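Local coordinates for protein proline dipeptidase (Streptococcus agalactiae, PDB 3OOO) that is probably a manganese-dependent peptidase of the M24B family that cleaves dipeptides ending in proline, represented here by its N-terminal creatinase/prolidase domain alone, at residues T32-D37 / V62-Q67; N81-I86 / Q111-V116; A100-L105 / F121-P126. All coordinates share one frame; numbering follows the deposited sequence. Where two conformers were deposited one is given.

Interaction 1: T32-D37 / V62-Q67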
ATOM      1  N   THR A  32     -20.858  -4.897   2.980  1.00 14.18           N
ATOM      2  CA  THR A  32     -21.942  -4.294   2.187  1.00 14.19           C
ATOM      3  C   THR A  32     -22.611  -5.205   1.158  1.00 14.39           C
ATOM      4  O   THR A  32     -23.719  -4.909   0.709  1.00 14.89           O
ATOM      5  CB  THR A  32     -21.464  -3.041   1.405  1.00 14.18           C
ATOM      6  OG1 THR A  32     -20.564  -3.439   0.360  1.00 13.80           O
ATOM      7  CG2 THR A  32     -20.792  -2.020   2.326  1.00 14.06           C
ATOM      8  N   GLY A  33     -21.930  -6.275   0.755  1.00 14.15           N
ATOM      9  CA  GLY A  33     -22.401  -7.127  -0.340  1.00 13.88           C
ATOM     10  C   GLY A  33     -22.049  -6.615  -1.728  1.00 13.65           C
ATOM     11  O   GLY A  33     -22.413  -7.227  -2.736  1.00 14.33           O
ATOM     12  N   PHE A  34     -21.345  -5.484  -1.781  1.00 13.01           N
ATOM     13  CA  PHE A  34     -20.895  -4.898  -3.038  1.00 12.39           C
ATOM     14  C   PHE A  34     -19.416  -5.205  -3.232  1.00 12.31           C
ATOM     15  O   PHE A  34     -18.589  -4.804  -2.408  1.00 11.96           O
ATOM     16  CB  PHE A  34     -21.142  -3.379  -3.031  1.00 12.55           C
ATOM     17  CG  PHE A  34     -20.567  -2.651  -4.226  1.00 11.93           C
ATOM     18  CD1 PHE A  34     -21.200  -2.699  -5.468  1.00 11.82           C
ATOM     19  CD2 PHE A  34     -19.397  -1.902  -4.101  1.00 11.69           C
ATOM     20  CE1 PHE A  34     -20.671  -2.027  -6.569  1.00 12.13           C
ATOM     21  CE2 PHE A  34     -18.862  -1.219  -5.197  1.00 12.43           C
ATOM     22  CZ  PHE A  34     -19.500  -1.284  -6.438  1.00 12.43           C
ATOM     23  N   PHE A  35     -19.103  -5.934  -4.304  1.00 12.24           N
ATOM     24  CA  PHE A  35     -17.717  -6.209  -4.676  1.00 12.64           C
ATOM     25  C   PHE A  35     -17.267  -5.395  -5.876  1.00 12.63           C
ATOM     26  O   PHE A  35     -17.870  -5.469  -6.950  1.00 12.53           O
ATOM     27  CB  PHE A  35     -17.463  -7.693  -4.976  1.00 12.92           C
ATOM     28  CG  PHE A  35     -16.006  -8.005  -5.214  1.00 13.48           C
ATOM     29  CD1 PHE A  35     -15.197  -8.417  -4.162  1.00 14.22           C
ATOM     30  CD2 PHE A  35     -15.432  -7.837  -6.479  1.00 14.73           C
ATOM     31  CE1 PHE A  35     -13.842  -8.685  -4.361  1.00 14.54           C
ATOM     32  CE2 PHE A  35     -14.076  -8.099  -6.689  1.00 15.34           C
ATOM     33  CZ  PHE A  35     -13.284  -8.522  -5.628  1.00 15.32           C
ATOM     34  N   CYS A  36     -16.183  -4.647  -5.688  1.00 12.42           N
ATOM     35  CA  CYS A  36     -15.501  -3.970  -6.781  1.00 12.87           C
ATOM     36  C   CYS A  36     -14.022  -3.895  -6.441  1.00 12.03           C
ATOM     37  O   CYS A  36     -13.657  -3.451  -5.352  1.00 12.37           O
ATOM     38  CB  CYS A  36     -16.053  -2.554  -6.979  1.00 12.99           C
ATOM     39  SG  CYS A  36     -15.192  -1.585  -8.250  1.00 17.57           S
ATOM     40  N   ASP A  37     -13.172  -4.354  -7.353  1.00 11.17           N
ATOM     41  CA  ASP A  37     -11.749  -4.068  -7.241  1.00 10.48           C
ATOM     42  C   ASP A  37     -11.391  -3.015  -8.281  1.00 10.06           C
ATOM     43  O   ASP A  37     -11.294  -3.325  -9.471  1.00  9.90           O
ATOM     44  CB  ASP A  37     -10.885  -5.324  -7.411  1.00 11.11           C
ATOM     45  CG  ASP A  37      -9.411  -5.065  -7.091  1.00 11.19           C
ATOM     46  OD1 ASP A  37      -8.997  -3.886  -6.993  1.00 11.82           O
ATOM     47  OD2 ASP A  37      -8.650  -6.046  -6.931  1.00 14.56           O
ATOM     48  N   VAL A  62     -21.154   3.497 -10.067  1.00  8.52           N
ATOM     49  CA  VAL A  62     -22.142   4.159  -9.209  1.00  8.56           C
ATOM     50  C   VAL A  62     -23.517   3.487  -9.240  1.00  8.85           C
ATOM     51  O   VAL A  62     -24.104   3.244  -8.190  1.00  8.50           O
ATOM     52  CB  VAL A  62     -22.246   5.684  -9.501  1.00  8.32           C
ATOM     53  CG1 VAL A  62     -23.432   6.313  -8.774  1.00  9.48           C
ATOM     54  CG2 VAL A  62     -20.973   6.390  -9.078  1.00  8.46           C
ATOM     55  N   SER A  63     -24.008   3.171 -10.438  1.00  9.55           N
ATOM     56  CA  SER A  63     -25.324   2.546 -10.589  0.50  9.85           C
ATOM     57  C   SER A  63     -25.383   1.208  -9.860  1.00  9.96           C
ATOM     58  O   SER A  63     -26.298   0.959  -9.067  1.00  9.94           O
ATOM     59  CB  SER A  63     -25.669   2.356 -12.069  0.50 10.09           C
ATOM     60  OG  SER A  63     -26.948   1.759 -12.214  0.50 10.39           O
ATOM     61  N   ARG A  64     -24.396   0.354 -10.117  1.00 10.17           N
ATOM     62  CA  ARG A  64     -24.321  -0.947  -9.461  1.00 10.06           C
ATOM     63  C   ARG A  64     -24.215  -0.815  -7.937  1.00 10.02           C
ATOM     64  O   ARG A  64     -24.849  -1.571  -7.190  1.00 10.10           O
ATOM     65  CB  ARG A  64     -23.147  -1.752 -10.019  1.00 10.49           C
ATOM     66  CG  ARG A  64     -23.110  -3.187  -9.535  1.00 11.20           C
ATOM     67  CD  ARG A  64     -22.135  -4.034 -10.341  1.00 12.78           C
ATOM     68  NE  ARG A  64     -20.730  -3.676 -10.139  1.00 13.58           N
ATOM     69  CZ  ARG A  64     -19.942  -4.218  -9.213  1.00 13.78           C
ATOM     70  NH1 ARG A  64     -20.419  -5.135  -8.377  1.00 14.31           N
ATOM     71  NH2 ARG A  64     -18.673  -3.843  -9.120  1.00 15.03           N
ATOM     72  N   ALA A  65     -23.412   0.144  -7.479  1.00  9.86           N
ATOM     73  CA  ALA A  65     -23.253   0.389  -6.047  1.00  9.96           C
ATOM     74  C   ALA A  65     -24.573   0.796  -5.397  1.00 10.30           C
ATOM     75  O   ALA A  65     -24.924   0.290  -4.328  1.00 10.27           O
ATOM     76  CB  ALA A  65     -22.171   1.439  -5.796  1.00  9.37           C
ATOM     77  N   LYS A  66     -25.308   1.685  -6.064  1.00 10.99           N
ATOM     78  CA  LYS A  66     -26.599   2.175  -5.564  1.00 11.70           C
ATOM     79  C   LYS A  66     -27.657   1.075  -5.502  1.00 12.38           C
ATOM     80  O   LYS A  66     -28.590   1.150  -4.696  1.00 12.51           O
ATOM     81  CB  LYS A  66     -27.093   3.347  -6.413  1.00 11.66           C
ATOM     82  CG  LYS A  66     -26.370   4.650  -6.125  1.00 12.22           C
ATOM     83  CD  LYS A  66     -26.956   5.807  -6.904  1.00 13.63           C
ATOM     84  CE  LYS A  66     -26.336   7.117  -6.443  1.00 15.13           C
ATOM     85  NZ  LYS A  66     -27.018   8.302  -7.024  1.00 17.69           N
ATOM     86  N   GLN A  67     -27.504   0.058  -6.345  1.00 13.00           N
ATOM     87  CA  GLN A  67     -28.395  -1.103  -6.322  1.00 13.87           C
ATOM     88  C   GLN A  67     -28.024  -2.067  -5.191  1.00 13.98           C
ATOM     89  O   GLN A  67     -28.804  -2.964  -4.839  1.00 14.58           O
ATOM     90  CB  GLN A  67     -28.360  -1.818  -7.676  1.00 13.99           C
ATOM     91  CG  GLN A  67     -28.939  -0.988  -8.820  1.00 16.16           C
ATOM     92  CD  GLN A  67     -28.775  -1.652 -10.170  1.00 18.66           C
ATOM     93  OE1 GLN A  67     -29.171  -2.804 -10.364  1.00 20.44           O
ATOM     94  NE2 GLN A  67     -28.190  -0.925 -11.119  1.00 18.49           N
TER
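In the alpha/beta N-terminal domain of this proline dipeptidase, the loop that leaves helix 25-32 is joined to helix 62-68 chiefly through Arg-64, with Ala-65 alongside. From CB of Arg-64, which points toward the loop, CG leaves anti to the backbone N (chi1 -172°), and Arg-64 CG already comes within 4.0 Å of Phe-34 CE1. A bend at chi3 (68°) then carries the chain across Phe-34 at about a right angle, so that NE passes the same carbon while also forming a salt bridge with Glu-61. Next comes Arg-64 CZ, with Phe-34 CE1 directly over the centre of the guanidinium at 3.5 Å; ring and guanidinium planes are 29° apart, so the two groups are in tilted contact. At the tip, NH1 and NH2 grip one atom, the carbonyl oxygen of Phe-35, which lies in the guanidinium plane.

Behind this fork, Ala-65 places its CB over a face of the Phe-34 ring in a CH-pi contact, 4.0 Å from the centroid, while Leu-55 and Val-57 of strand 54-58 also pack on the ring. An ST turn, Phe-34 N to Thr-32 OG1, shapes the chain just ahead of the ring. The two arms of the fork differ. Arg-64 NH2 reaches Phe-35 O at 2.8 Å along a lone pair. Arg-64 NH1 approaches Phe-35 O at 2.9 Å from above the carbonyl plane.

Interaction 2: N81-I86 / Q111-V116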
ATOM      1  N   ASN A  81     -10.320  14.786 -10.631  1.00  9.55           N
ATOM      2  CA  ASN A  81      -9.401  14.462  -9.555  1.00  9.30           C
ATOM      3  C   ASN A  81     -10.213  13.840  -8.411  1.00  8.69           C
ATOM      4  O   ASN A  81     -11.065  14.518  -7.818  1.00  8.47           O
ATOM      5  CB  ASN A  81      -8.696  15.747  -9.104  1.00  9.95           C
ATOM      6  CG  ASN A  81      -7.705  15.528  -7.974  1.00 11.22           C
ATOM      7  OD1 ASN A  81      -7.953  14.781  -7.032  1.00 11.93           O
ATOM      8  ND2 ASN A  81      -6.575  16.215  -8.057  1.00 14.59           N
ATOM      9  N   PRO A  82      -9.979  12.545  -8.112  1.00  8.07           N
ATOM     10  CA  PRO A  82     -10.822  11.891  -7.102  1.00  7.99           C
ATOM     11  C   PRO A  82     -10.641  12.471  -5.706  1.00  7.80           C
ATOM     12  O   PRO A  82     -11.586  12.483  -4.925  1.00  7.96           O
ATOM     13  CB  PRO A  82     -10.357  10.431  -7.140  1.00  8.08           C
ATOM     14  CG  PRO A  82      -8.948  10.496  -7.656  1.00  7.88           C
ATOM     15  CD  PRO A  82      -8.943  11.637  -8.641  1.00  8.09           C
ATOM     16  N   TRP A  83      -9.443  12.960  -5.401  1.00  8.06           N
ATOM     17  CA  TRP A  83      -9.166  13.540  -4.086  1.00  8.06           C
ATOM     18  C   TRP A  83      -9.939  14.838  -3.883  1.00  8.44           C
ATOM     19  O   TRP A  83     -10.497  15.067  -2.805  1.00  7.70           O
ATOM     20  CB  TRP A  83      -7.660  13.728  -3.880  1.00  8.33           C
ATOM     21  CG  TRP A  83      -6.909  12.516  -4.315  1.00  8.32           C
ATOM     22  CD1 TRP A  83      -6.087  12.405  -5.402  1.00  8.68           C
ATOM     23  CD2 TRP A  83      -6.959  11.217  -3.715  1.00  7.83           C
ATOM     24  NE1 TRP A  83      -5.603  11.122  -5.499  1.00  9.14           N
ATOM     25  CE2 TRP A  83      -6.122  10.372  -4.478  1.00  8.35           C
ATOM     26  CE3 TRP A  83      -7.620  10.687  -2.598  1.00  7.67           C
ATOM     27  CZ2 TRP A  83      -5.930   9.026  -4.166  1.00  8.00           C
ATOM     28  CZ3 TRP A  83      -7.425   9.347  -2.284  1.00  7.81           C
ATOM     29  CH2 TRP A  83      -6.584   8.530  -3.067  1.00  8.36           C
ATOM     30  N   GLN A  84      -9.986  15.667  -4.923  1.00  8.49           N
ATOM     31  CA  GLN A  84     -10.794  16.883  -4.910  0.50  9.00           C
ATOM     32  C   GLN A  84     -12.280  16.540  -4.815  1.00  8.84           C
ATOM     33  O   GLN A  84     -13.046  17.220  -4.120  1.00  8.58           O
ATOM     34  CB  GLN A  84     -10.518  17.722  -6.160  0.50  9.30           C
ATOM     35  CG  GLN A  84      -9.126  18.337  -6.203  0.50 11.32           C
ATOM     36  CD  GLN A  84      -8.835  19.027  -7.523  0.50 12.80           C
ATOM     37  OE1 GLN A  84      -7.679  19.269  -7.868  0.50 15.49           O
ATOM     38  NE2 GLN A  84      -9.885  19.339  -8.272  0.50 13.98           N
ATOM     39  N   LYS A  85     -12.684  15.482  -5.521  1.00  8.45           N
ATOM     40  CA  LYS A  85     -14.075  15.033  -5.503  0.50  8.13           C
ATOM     41  C   LYS A  85     -14.490  14.627  -4.093  1.00  8.30           C
ATOM     42  O   LYS A  85     -15.571  14.992  -3.626  1.00  8.08           O
ATOM     43  CB  LYS A  85     -14.279  13.865  -6.473  0.50  8.27           C
ATOM     44  CG  LYS A  85     -15.731  13.555  -6.777  0.50  8.06           C
ATOM     45  CD  LYS A  85     -16.323  14.607  -7.703  0.50  9.79           C
ATOM     46  CE  LYS A  85     -17.812  14.397  -7.875  0.50 11.25           C
ATOM     47  NZ  LYS A  85     -18.414  15.509  -8.655  0.50 12.57           N
ATOM     48  N   ILE A  86     -13.628  13.866  -3.425  1.00  7.78           N
ATOM     49  CA  ILE A  86     -13.882  13.443  -2.050  1.00  7.90           C
ATOM     50  C   ILE A  86     -13.967  14.666  -1.136  1.00  7.92           C
ATOM     51  O   ILE A  86     -14.894  14.782  -0.333  1.00  8.13           O
ATOM     52  CB  ILE A  86     -12.795  12.459  -1.544  1.00  7.64           C
ATOM     53  CG1 ILE A  86     -12.853  11.146  -2.335  1.00  7.34           C
ATOM     54  CG2 ILE A  86     -12.935  12.206  -0.034  1.00  7.66           C
ATOM     55  CD1 ILE A  86     -11.572  10.299  -2.234  1.00  6.80           C
ATOM     56  N   GLN A 111      -1.383   8.442   0.603  1.00  8.76           N
ATOM     57  CA  GLN A 111      -0.976   9.833   0.466  1.00  9.35           C
ATOM     58  C   GLN A 111      -2.110  10.691  -0.086  1.00  9.31           C
ATOM     59  O   GLN A 111      -2.286  11.833   0.344  1.00  9.85           O
ATOM     60  CB  GLN A 111       0.333   9.954  -0.325  1.00  9.66           C
ATOM     61  CG  GLN A 111       1.488   9.315   0.447  1.00 12.02           C
ATOM     62  CD  GLN A 111       2.862   9.616  -0.110  1.00 13.52           C
ATOM     63  OE1 GLN A 111       3.017   9.978  -1.272  1.00 16.07           O
ATOM     64  NE2 GLN A 111       3.878   9.450   0.732  1.00 14.97           N
ATOM     65  N   GLY A 112      -2.914  10.122  -0.982  1.00  8.58           N
ATOM     66  CA  GLY A 112      -4.124  10.801  -1.446  1.00  8.44           C
ATOM     67  C   GLY A 112      -5.074  11.127  -0.305  1.00  8.33           C
ATOM     68  O   GLY A 112      -5.550  12.255  -0.184  1.00  7.63           O
ATOM     69  N   LEU A 113      -5.349  10.140   0.542  1.00  8.06           N
ATOM     70  CA  LEU A 113      -6.244  10.356   1.684  1.00  8.61           C
ATOM     71  C   LEU A 113      -5.707  11.420   2.639  1.00  9.41           C
ATOM     72  O   LEU A 113      -6.480  12.181   3.229  1.00  9.39           O
ATOM     73  CB  LEU A 113      -6.506   9.051   2.436  1.00  7.99           C
ATOM     74  CG  LEU A 113      -7.379   8.008   1.712  1.00  8.13           C
ATOM     75  CD1 LEU A 113      -7.410   6.701   2.473  1.00  8.79           C
ATOM     76  CD2 LEU A 113      -8.801   8.526   1.517  1.00  8.84           C
ATOM     77  N   GLN A 114      -4.385  11.475   2.779  1.00 10.10           N
ATOM     78  CA  GLN A 114      -3.753  12.480   3.634  1.00 11.37           C
ATOM     79  C   GLN A 114      -3.945  13.912   3.132  1.00 11.75           C
ATOM     80  O   GLN A 114      -3.894  14.854   3.928  1.00 12.64           O
ATOM     81  CB  GLN A 114      -2.271  12.167   3.841  1.00 11.43           C
ATOM     82  CG  GLN A 114      -2.037  10.950   4.722  1.00 12.66           C
ATOM     83  CD  GLN A 114      -0.568  10.615   4.885  1.00 15.96           C
ATOM     84  OE1 GLN A 114       0.082  10.131   3.959  1.00 17.57           O
ATOM     85  NE2 GLN A 114      -0.042  10.857   6.078  1.00 17.57           N
ATOM     86  N   THR A 115      -4.182  14.082   1.830  1.00 12.02           N
ATOM     87  CA  THR A 115      -4.480  15.415   1.280  1.00 12.64           C
ATOM     88  C   THR A 115      -5.900  15.861   1.623  1.00 12.98           C
ATOM     89  O   THR A 115      -6.217  17.054   1.559  1.00 14.02           O
ATOM     90  CB  THR A 115      -4.285  15.511  -0.263  1.00 12.49           C
ATOM     91  OG1 THR A 115      -5.312  14.772  -0.946  1.00 12.72           O
ATOM     92  CG2 THR A 115      -2.901  15.008  -0.677  1.00 12.85           C
ATOM     93  N   VAL A 116      -6.744  14.894   1.979  1.00 12.98           N
ATOM     94  CA  VAL A 116      -8.156  15.135   2.273  1.00 13.22           C
ATOM     95  C   VAL A 116      -8.389  15.308   3.770  1.00 13.73           C
ATOM     96  O   VAL A 116      -9.123  16.209   4.189  1.00 13.72           O
ATOM     97  CB  VAL A 116      -9.045  13.987   1.723  1.00 13.06           C
ATOM     98  CG1 VAL A 116     -10.501  14.143   2.172  1.00 13.01           C
ATOM     99  CG2 VAL A 116      -8.957  13.932   0.201  1.00 12.66           C
TER
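The six-membered ring of Trp-83 lies flat on the backbone of Gly-112, whose CA stands 3.4 Å from the ring centroid and only 2° off the ring normal. The position a beta carbon would take at Gly-112 lies 2.2 Å from Trp-83 CZ2, and the absence of a side chain lets the ring come so close in this CH-pi contact. Further along the same ring, CE3 meets the carbonyl carbon of Gly-112 and CZ3 the amide of Leu-113, while Leu-113 CD2 touches Trp-83 CZ3 at 4.1 Å. Thr-115 OG1 faces the CB of Trp-83, and Val-116 CG2 reaches the carbonyl oxygen of Trp-83. The Trp-83 side chain is thus a knob in the hole formed by Gly-112, Leu-113, Thr-115 and Val-116, between helices 82-89 and 107-116, whose short segments run in broadly the same direction, 36° apart, with axes 9.4 Å from each other at closest approach. One turn beyond the indole, Ile-86 CG2 and Val-116 CG1 meet at 3.8 Å, their side chains crossing at about a right angle. Ile-86 also packs on Phe-44, Phe-46 and Phe-56, joining the helix pair to the central sheet.

Around this shell, the ring of Pro-82 puts CG on the opposite face of the indole, so that Trp-83 lies between a proline and a glycine. Asn-81 is the N-cap of its helix, Asn-81 OD1 accepting from Gln-84 N at 3.1 Å. In the partner helix, Thr-115 OG1 donates to Gly-112 O at 2.6 Å, on a lone pair of the carbonyl, with chi1 at 71° turning the hydroxyl back along the helix.

Interaction 3: A100-L105 / F121-P126; sequences AEFDNL and FENLTP
Asn-123 OD1 is held by two donors: the backbone N of Phe-102, at 3.0 Å and above the carbonyl plane of the amide, and a water that also accepts from Asp-103 N. A second water links Asn-123 ND2 to Asp-103 OD2, while Asp-103 OD1 bonds Thr-108 OG1 of the second subunit. The side chain of Asn-123 reaches the turn with CG anti to the backbone N (chi1 -169°); its amide runs opposite to the Phe-102 side chain, 19° from the ring plane. Over one face of that ring lie Glu-122 C and Asn-123 N; at its rim, CZ meets Phe-121 CB in plane.

A backbone bond joins the neighbouring parallel strands 97-100 and 120-123: Ala-100 N donates to Glu-122 O at 2.9 Å, nearly along the C=O axis. Beside it, Leu-124 CD1 rests on Glu-101 CG at 3.6 Å, the two side chains running alongside each other in the same direction. Glu-101 OE2 hydrogen-bonds Thr-27 OG1, and OE1 accepts from the backbone N of Ser-23 and Asp-24. Asn-123 thus adds a side-chain grip, direct through OD1 and water-borne through ND2, consistent with fixing the turn that also meets the second subunit.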
ATOM      1  N   ALA A 100      -7.723   3.125   8.977  1.00  9.69           N
ATOM      2  CA  ALA A 100      -7.665   2.682   7.584  1.00  9.42           C
ATOM      3  C   ALA A 100      -7.082   1.275   7.497  1.00  9.34           C
ATOM      4  O   ALA A 100      -6.528   0.777   8.476  1.00  9.26           O
ATOM      5  CB  ALA A 100      -6.857   3.661   6.745  1.00  9.36           C
ATOM      6  N   GLU A 101      -7.219   0.635   6.336  1.00  8.79           N
ATOM      7  CA  GLU A 101      -6.744  -0.735   6.154  1.00  9.23           C
ATOM      8  C   GLU A 101      -5.311  -0.761   5.647  1.00  9.51           C
ATOM      9  O   GLU A 101      -5.065  -0.877   4.448  1.00  9.45           O
ATOM     10  CB  GLU A 101      -7.653  -1.505   5.198  1.00  8.98           C
ATOM     11  CG  GLU A 101      -9.075  -1.643   5.681  1.00  9.83           C
ATOM     12  CD  GLU A 101      -9.852  -2.588   4.809  1.00 10.35           C
ATOM     13  OE1 GLU A 101     -10.515  -2.108   3.865  1.00  8.91           O
ATOM     14  OE2 GLU A 101      -9.775  -3.816   5.051  1.00 13.00           O
ATOM     15  N   PHE A 102      -4.371  -0.671   6.581  1.00 10.14           N
ATOM     16  CA  PHE A 102      -2.954  -0.572   6.242  1.00 10.59           C
ATOM     17  C   PHE A 102      -2.409  -1.791   5.488  1.00 11.03           C
ATOM     18  O   PHE A 102      -1.441  -1.663   4.745  1.00 10.91           O
ATOM     19  CB  PHE A 102      -2.136  -0.292   7.507  1.00 10.78           C
ATOM     20  CG  PHE A 102      -2.128   1.162   7.930  1.00 11.12           C
ATOM     21  CD1 PHE A 102      -2.998   2.096   7.360  1.00 11.51           C
ATOM     22  CD2 PHE A 102      -1.256   1.592   8.931  1.00 11.17           C
ATOM     23  CE1 PHE A 102      -2.984   3.435   7.764  1.00 12.04           C
ATOM     24  CE2 PHE A 102      -1.233   2.925   9.341  1.00 11.62           C
ATOM     25  CZ  PHE A 102      -2.096   3.850   8.760  1.00 11.97           C
ATOM     26  N   ASP A 103      -3.040  -2.955   5.662  1.00 11.18           N
ATOM     27  CA  ASP A 103      -2.637  -4.177   4.943  1.00 11.84           C
ATOM     28  C   ASP A 103      -3.072  -4.207   3.475  1.00 11.64           C
ATOM     29  O   ASP A 103      -2.617  -5.067   2.706  1.00 12.22           O
ATOM     30  CB  ASP A 103      -3.172  -5.435   5.643  1.00 12.50           C
ATOM     31  CG  ASP A 103      -2.500  -5.708   6.979  1.00 14.55           C
ATOM     32  OD1 ASP A 103      -1.398  -5.175   7.242  1.00 16.86           O
ATOM     33  OD2 ASP A 103      -3.081  -6.483   7.772  1.00 17.68           O
ATOM     34  N   ASN A 104      -3.972  -3.300   3.095  1.00 11.14           N
ATOM     35  CA  ASN A 104      -4.506  -3.250   1.728  1.00 10.86           C
ATOM     36  C   ASN A 104      -4.152  -1.955   1.022  1.00 10.38           C
ATOM     37  O   ASN A 104      -3.773  -1.952  -0.151  1.00 10.83           O
ATOM     38  CB  ASN A 104      -6.031  -3.416   1.733  1.00 11.21           C
ATOM     39  CG  ASN A 104      -6.666  -3.066   0.387  1.00 12.25           C
ATOM     40  OD1 ASN A 104      -7.144  -1.945   0.181  1.00 13.26           O
ATOM     41  ND2 ASN A 104      -6.663  -4.024  -0.536  1.00 12.99           N
ATOM     42  N   LEU A 105      -4.298  -0.853   1.748  1.00  9.60           N
ATOM     43  CA  LEU A 105      -4.146   0.469   1.176  1.00  9.17           C
ATOM     44  C   LEU A 105      -2.714   0.685   0.720  1.00  8.78           C
ATOM     45  O   LEU A 105      -1.787   0.562   1.522  1.00  8.68           O
ATOM     46  CB  LEU A 105      -4.524   1.504   2.229  1.00  9.65           C
ATOM     47  CG  LEU A 105      -4.673   2.969   1.837  1.00  9.86           C
ATOM     48  CD1 LEU A 105      -5.892   3.178   0.955  1.00  8.81           C
ATOM     49  CD2 LEU A 105      -4.777   3.810   3.103  1.00 10.85           C
ATOM     50  N   PHE A 121      -3.504   8.900  10.897  1.00 17.01           N
ATOM     51  CA  PHE A 121      -4.016   7.633  10.406  1.00 15.92           C
ATOM     52  C   PHE A 121      -3.375   6.477  11.145  1.00 15.76           C
ATOM     53  O   PHE A 121      -2.160   6.467  11.375  1.00 15.43           O
ATOM     54  CB  PHE A 121      -3.723   7.473   8.913  1.00 15.58           C
ATOM     55  CG  PHE A 121      -4.629   8.267   8.019  1.00 14.46           C
ATOM     56  CD1 PHE A 121      -5.630   7.631   7.286  1.00 13.93           C
ATOM     57  CD2 PHE A 121      -4.469   9.641   7.884  1.00 13.37           C
ATOM     58  CE1 PHE A 121      -6.466   8.361   6.444  1.00 13.63           C
ATOM     59  CE2 PHE A 121      -5.302  10.378   7.048  1.00 13.19           C
ATOM     60  CZ  PHE A 121      -6.303   9.733   6.325  1.00 13.33           C
ATOM     61  N   GLU A 122      -4.193   5.499  11.512  1.00 15.16           N
ATOM     62  CA  GLU A 122      -3.670   4.236  12.012  1.00 15.65           C
ATOM     63  C   GLU A 122      -4.429   3.054  11.423  1.00 14.98           C
ATOM     64  O   GLU A 122      -5.520   3.216  10.857  1.00 14.62           O
ATOM     65  CB  GLU A 122      -3.643   4.195  13.545  1.00 16.27           C
ATOM     66  CG  GLU A 122      -4.981   4.314  14.234  1.00 19.06           C
ATOM     67  CD  GLU A 122      -4.843   4.328  15.748  1.00 22.82           C
ATOM     68  OE1 GLU A 122      -4.066   5.158  16.272  1.00 25.25           O
ATOM     69  OE2 GLU A 122      -5.513   3.513  16.416  1.00 24.77           O
ATOM     70  N   ASN A 123      -3.839   1.870  11.553  1.00 14.47           N
ATOM     71  CA  ASN A 123      -4.449   0.643  11.068  1.00 14.01           C
ATOM     72  C   ASN A 123      -5.720   0.325  11.844  1.00 14.19           C
ATOM     73  O   ASN A 123      -5.915   0.818  12.963  1.00 14.15           O
ATOM     74  CB  ASN A 123      -3.458  -0.520  11.175  1.00 14.08           C
ATOM     75  CG  ASN A 123      -3.929  -1.768  10.452  1.00 13.80           C
ATOM     76  OD1 ASN A 123      -4.571  -1.697   9.403  1.00 11.80           O
ATOM     77  ND2 ASN A 123      -3.613  -2.925  11.018  1.00 16.43           N
ATOM     78  N   LEU A 124      -6.578  -0.490  11.235  1.00 14.35           N
ATOM     79  CA  LEU A 124      -7.772  -0.993  11.899  1.00 14.66           C
ATOM     80  C   LEU A 124      -7.408  -1.575  13.259  1.00 15.05           C
ATOM     81  O   LEU A 124      -6.331  -2.156  13.438  1.00 15.33           O
ATOM     82  CB  LEU A 124      -8.447  -2.074  11.055  1.00 14.66           C
ATOM     83  CG  LEU A 124      -8.870  -1.753   9.621  1.00 14.84           C
ATOM     84  CD1 LEU A 124      -9.547  -2.986   9.029  1.00 15.06           C
ATOM     85  CD2 LEU A 124      -9.788  -0.539   9.540  1.00 14.88           C
ATOM     86  N   THR A 125      -8.314  -1.402  14.213  1.00 15.15           N
ATOM     87  CA  THR A 125      -8.167  -1.969  15.542  1.00 15.54           C
ATOM     88  C   THR A 125      -8.388  -3.481  15.478  1.00 15.59           C
ATOM     89  O   THR A 125      -8.993  -3.977  14.525  1.00 15.72           O
ATOM     90  CB  THR A 125      -9.204  -1.366  16.493  1.00 15.45           C
ATOM     91  OG1 THR A 125     -10.504  -1.511  15.910  1.00 15.82           O
ATOM     92  CG2 THR A 125      -8.916   0.104  16.744  1.00 15.38           C
ATOM     93  N   PRO A 126      -7.895  -4.226  16.486  1.00 15.98           N
ATOM     94  CA  PRO A 126      -8.167  -5.661  16.521  1.00 15.95           C
ATOM     95  C   PRO A 126      -9.655  -6.001  16.420  1.00 15.70           C
ATOM     96  O   PRO A 126     -10.009  -6.963  15.742  1.00 15.62           O
ATOM     97  CB  PRO A 126      -7.606  -6.084  17.878  1.00 16.31           C
ATOM     98  CG  PRO A 126      -6.467  -5.160  18.090  1.00 16.37           C
ATOM     99  CD  PRO A 126      -6.909  -3.836  17.512  1.00 16.09           C
TER
HETATM  100  O   HOH W   1      -5.369  -3.587   7.322  1.00 17.11           O
HETATM  101  O   HOH W   2      -4.642  -5.342   9.629  1.00 45.04           O

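Interactions 2 and 3 belong to one continuous part of the fold, helix 107-116 leading into strand 120-123. The centres of interactions 2 and 3 lie about 17 Å apart, and they touch where Leu-113 CD1 meets Leu-105 CD2 and Leu-113 O meets Phe-121 CZ, both at 4.0 Å. Both also reach the second subunit: Gln-111 of interaction 2 packs on its Phe-102, and Phe-102 of interaction 3 packs on its Thr-108. Interaction 1 stands apart, its centre about 21 Å from that of interaction 2 and 22 Å from that of interaction 3, across the chain's centre from the latter. The metal-dependent peptidase domain of the full-length protein is absent from this construct.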